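Local atomic coordinates of nigritoxine (Vibrio nigripulchritudo, PDB entry 5M41), a protein that is a bacterial toxin that acts on crustaceans and insects and has a new fold. Residues F552-K557 and L691-E696. Residues are numbered along the deposited sequence; the frame is centred on the assembly and turned at random.
Sequences FRLQHK and LNNIVE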
loop_
_atom_site.group_PDB
_atom_site.type_symbol
_atom_site.label_atom_id
_atom_site.label_comp_id
_atom_site.label_asym_id
_atom_site.label_seq_id
_atom_site.Cartn_x
_atom_site.Cartn_y
_atom_site.Cartn_z
ATOM N N PHE A 552 -20.110 5.983 -12.741
ATOM C CA PHE A 552 -20.590 6.408 -14.054
ATOM C C PHE A 552 -20.087 7.805 -14.400
ATOM O O PHE A 552 -19.628 8.055 -15.521
ATOM C CB PHE A 552 -22.112 6.378 -14.148
ATOM C CG PHE A 552 -22.648 7.098 -15.356
ATOM C CD1 PHE A 552 -22.673 6.472 -16.594
ATOM C CD2 PHE A 552 -23.119 8.399 -15.256
ATOM C CE1 PHE A 552 -23.157 7.128 -17.714
ATOM C CE2 PHE A 552 -23.604 9.073 -16.371
ATOM C CZ PHE A 552 -23.625 8.432 -17.604
ATOM N N ARG A 553 -20.174 8.707 -13.429
ATOM C CA ARG A 553 -19.795 10.099 -13.653
ATOM C C ARG A 553 -18.315 10.255 -13.953
ATOM O O ARG A 553 -17.942 11.137 -14.713
ATOM C CB ARG A 553 -20.206 10.975 -12.479
ATOM C CG ARG A 553 -21.685 11.340 -12.473
ATOM C CD ARG A 553 -21.978 12.213 -11.271
ATOM N NE ARG A 553 -23.345 12.716 -11.224
ATOM C CZ ARG A 553 -23.805 13.766 -11.905
ATOM N NH1 ARG A 553 -23.024 14.447 -12.754
ATOM N NH2 ARG A 553 -25.073 14.130 -11.747
ATOM N N LEU A 554 -17.483 9.406 -13.348
ATOM C CA LEU A 554 -16.052 9.355 -13.661
ATOM C C LEU A 554 -15.815 8.763 -15.056
ATOM O O LEU A 554 -15.062 9.316 -15.850
ATOM C CB LEU A 554 -15.272 8.523 -12.623
ATOM C CG LEU A 554 -14.893 9.120 -11.247
ATOM C CD1 LEU A 554 -14.118 8.076 -10.446
ATOM C CD2 LEU A 554 -14.073 10.395 -11.384
ATOM N N GLN A 555 -16.448 7.628 -15.333
ATOM C CA GLN A 555 -16.297 6.941 -16.619
ATOM C C GLN A 555 -16.728 7.854 -17.776
ATOM O O GLN A 555 -16.086 7.879 -18.817
ATOM C CB GLN A 555 -17.129 5.658 -16.603
ATOM C CG GLN A 555 -16.786 4.634 -17.676
ATOM C CD GLN A 555 -17.700 3.430 -17.609
ATOM O OE1 GLN A 555 -18.659 3.333 -18.369
ATOM N NE2 GLN A 555 -17.438 2.536 -16.665
ATOM N N HIS A 556 -17.782 8.634 -17.568
ATOM C CA HIS A 556 -18.259 9.600 -18.572
ATOM C C HIS A 556 -18.065 11.039 -18.176
ATOM O O HIS A 556 -18.908 11.928 -18.468
ATOM C CB HIS A 556 -19.696 9.272 -18.931
ATOM C CG HIS A 556 -19.819 7.950 -19.622
ATOM N ND1 HIS A 556 -19.653 7.823 -20.944
ATOM C CD2 HIS A 556 -19.991 6.666 -19.117
ATOM C CE1 HIS A 556 -19.759 6.512 -21.284
ATOM N NE2 HIS A 556 -19.969 5.812 -20.165
ATOM N N LYS A 557 -16.911 11.291 -17.555
ATOM C CA LYS A 557 -16.622 12.604 -16.936
ATOM C C LYS A 557 -16.597 13.781 -17.900
ATOM O O LYS A 557 -16.815 14.906 -17.480
ATOM C CB LYS A 557 -15.310 12.566 -16.132
ATOM C CG LYS A 557 -14.079 12.223 -16.957
ATOM C CD LYS A 557 -12.842 12.483 -16.107
ATOM C CE LYS A 557 -11.570 12.344 -16.920
ATOM N NZ LYS A 557 -10.395 12.691 -16.063
ATOM N N LEU A 691 -8.458 17.276 -6.693
ATOM C CA LEU A 691 -8.060 18.611 -7.174
ATOM C C LEU A 691 -7.896 18.719 -8.701
ATOM O O LEU A 691 -8.361 19.699 -9.294
ATOM C CB LEU A 691 -6.778 19.092 -6.472
ATOM C CG LEU A 691 -6.433 20.572 -6.593
ATOM C CD1 LEU A 691 -7.582 21.459 -6.127
ATOM C CD2 LEU A 691 -5.185 20.875 -5.786
ATOM N N ASN A 692 -7.217 17.747 -9.319
ATOM C CA ASN A 692 -7.098 17.690 -10.796
ATOM C C ASN A 692 -8.475 17.660 -11.501
ATOM O O ASN A 692 -8.690 18.358 -12.497
ATOM C CB ASN A 692 -6.285 16.460 -11.238
ATOM C CG ASN A 692 -4.803 16.570 -10.876
ATOM O OD1 ASN A 692 -4.318 17.637 -10.495
ATOM N ND2 ASN A 692 -4.079 15.456 -10.978
ATOM N N ASN A 693 -9.392 16.836 -10.979
ATOM C CA ASN A 693 -10.748 16.772 -11.512
ATOM C C ASN A 693 -11.546 18.065 -11.330
ATOM O O ASN A 693 -12.325 18.419 -12.198
ATOM C CB ASN A 693 -11.499 15.571 -10.945
ATOM C CG ASN A 693 -11.155 14.296 -11.671
ATOM O OD1 ASN A 693 -11.292 14.216 -12.880
ATOM N ND2 ASN A 693 -10.717 13.293 -10.938
ATOM N N ILE A 694 -11.345 18.773 -10.210
ATOM C CA ILE A 694 -11.975 20.080 -9.999
ATOM C C ILE A 694 -11.541 21.046 -11.112
ATOM O O ILE A 694 -12.367 21.755 -11.719
ATOM C CB ILE A 694 -11.598 20.652 -8.623
ATOM C CG1 ILE A 694 -12.383 19.953 -7.508
ATOM C CG2 ILE A 694 -11.757 22.177 -8.572
ATOM C CD1 ILE A 694 -11.931 20.360 -6.123
ATOM N N VAL A 695 -10.243 21.053 -11.366
ATOM C CA VAL A 695 -9.615 21.946 -12.311
ATOM C C VAL A 695 -10.005 21.543 -13.742
ATOM O O VAL A 695 -10.446 22.382 -14.550
ATOM C CB VAL A 695 -8.079 21.943 -12.075
ATOM C CG1 VAL A 695 -7.325 22.542 -13.248
ATOM C CG2 VAL A 695 -7.757 22.729 -10.800
ATOM N N GLU A 696 -9.851 20.263 -14.047
ATOM C CA GLU A 696 -10.214 19.739 -15.365
ATOM C C GLU A 696 -11.691 20.004 -15.680
ATOM O O GLU A 696 -11.998 20.358 -16.805
ATOM C CB GLU A 696 -9.885 18.248 -15.465
ATOM C CG GLU A 696 -10.287 17.582 -16.773
ATOM C CD GLU A 696 -9.903 16.105 -16.810
ATOM O OE1 GLU A 696 -10.204 15.377 -15.833
ATOM O OE2 GLU A 696 -9.289 15.664 -17.812
#
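K557 reaches across to E696 and makes the one salt bridge between these segments: K557 NZ donates to E696 OE1 at 2.7 Å. The oxygen is taken on its syn side, with the nitrogen 19° out of the carboxylate plane, while E696 OE2 stands 3.6 Å from K557 NZ, so the grip is one-sided. Both chains run extended beyond CG and meet at about a right angle. E696 has CG anti to its backbone N (chi1 177°), which carries the carboxylate straight out from its helix towards the lysine.

The contact joins the C-terminal end of helix 546-555 to the flank of helix 688-704. The first helix gives out at H556, and K557 follows it in the turn that leads on to strand 560-562, the edge of a six-stranded antiparallel sheet; strand 713-715, at the other edge, comes after helix 688-704.

The more enclosed side is at N693, the buried residue of the contact. Its amide oxygen is held by a hydrogen bond from N578 ND2, in the loop after strand 571-576; N693 OD1 also lies 3.6 Å from K557 NZ, too long to count as a bond. The same loop touches L554 through P579 and K557 through N578. Against this, the direct fit between the segments is thin: L554 CD2 gets no closer than 4.5 Å to N693 ND2, and only 126 Å² is buried in all. K557 and E696 are both partly exposed, so their ion pair probably lies nearer to solvent than the N693 amide.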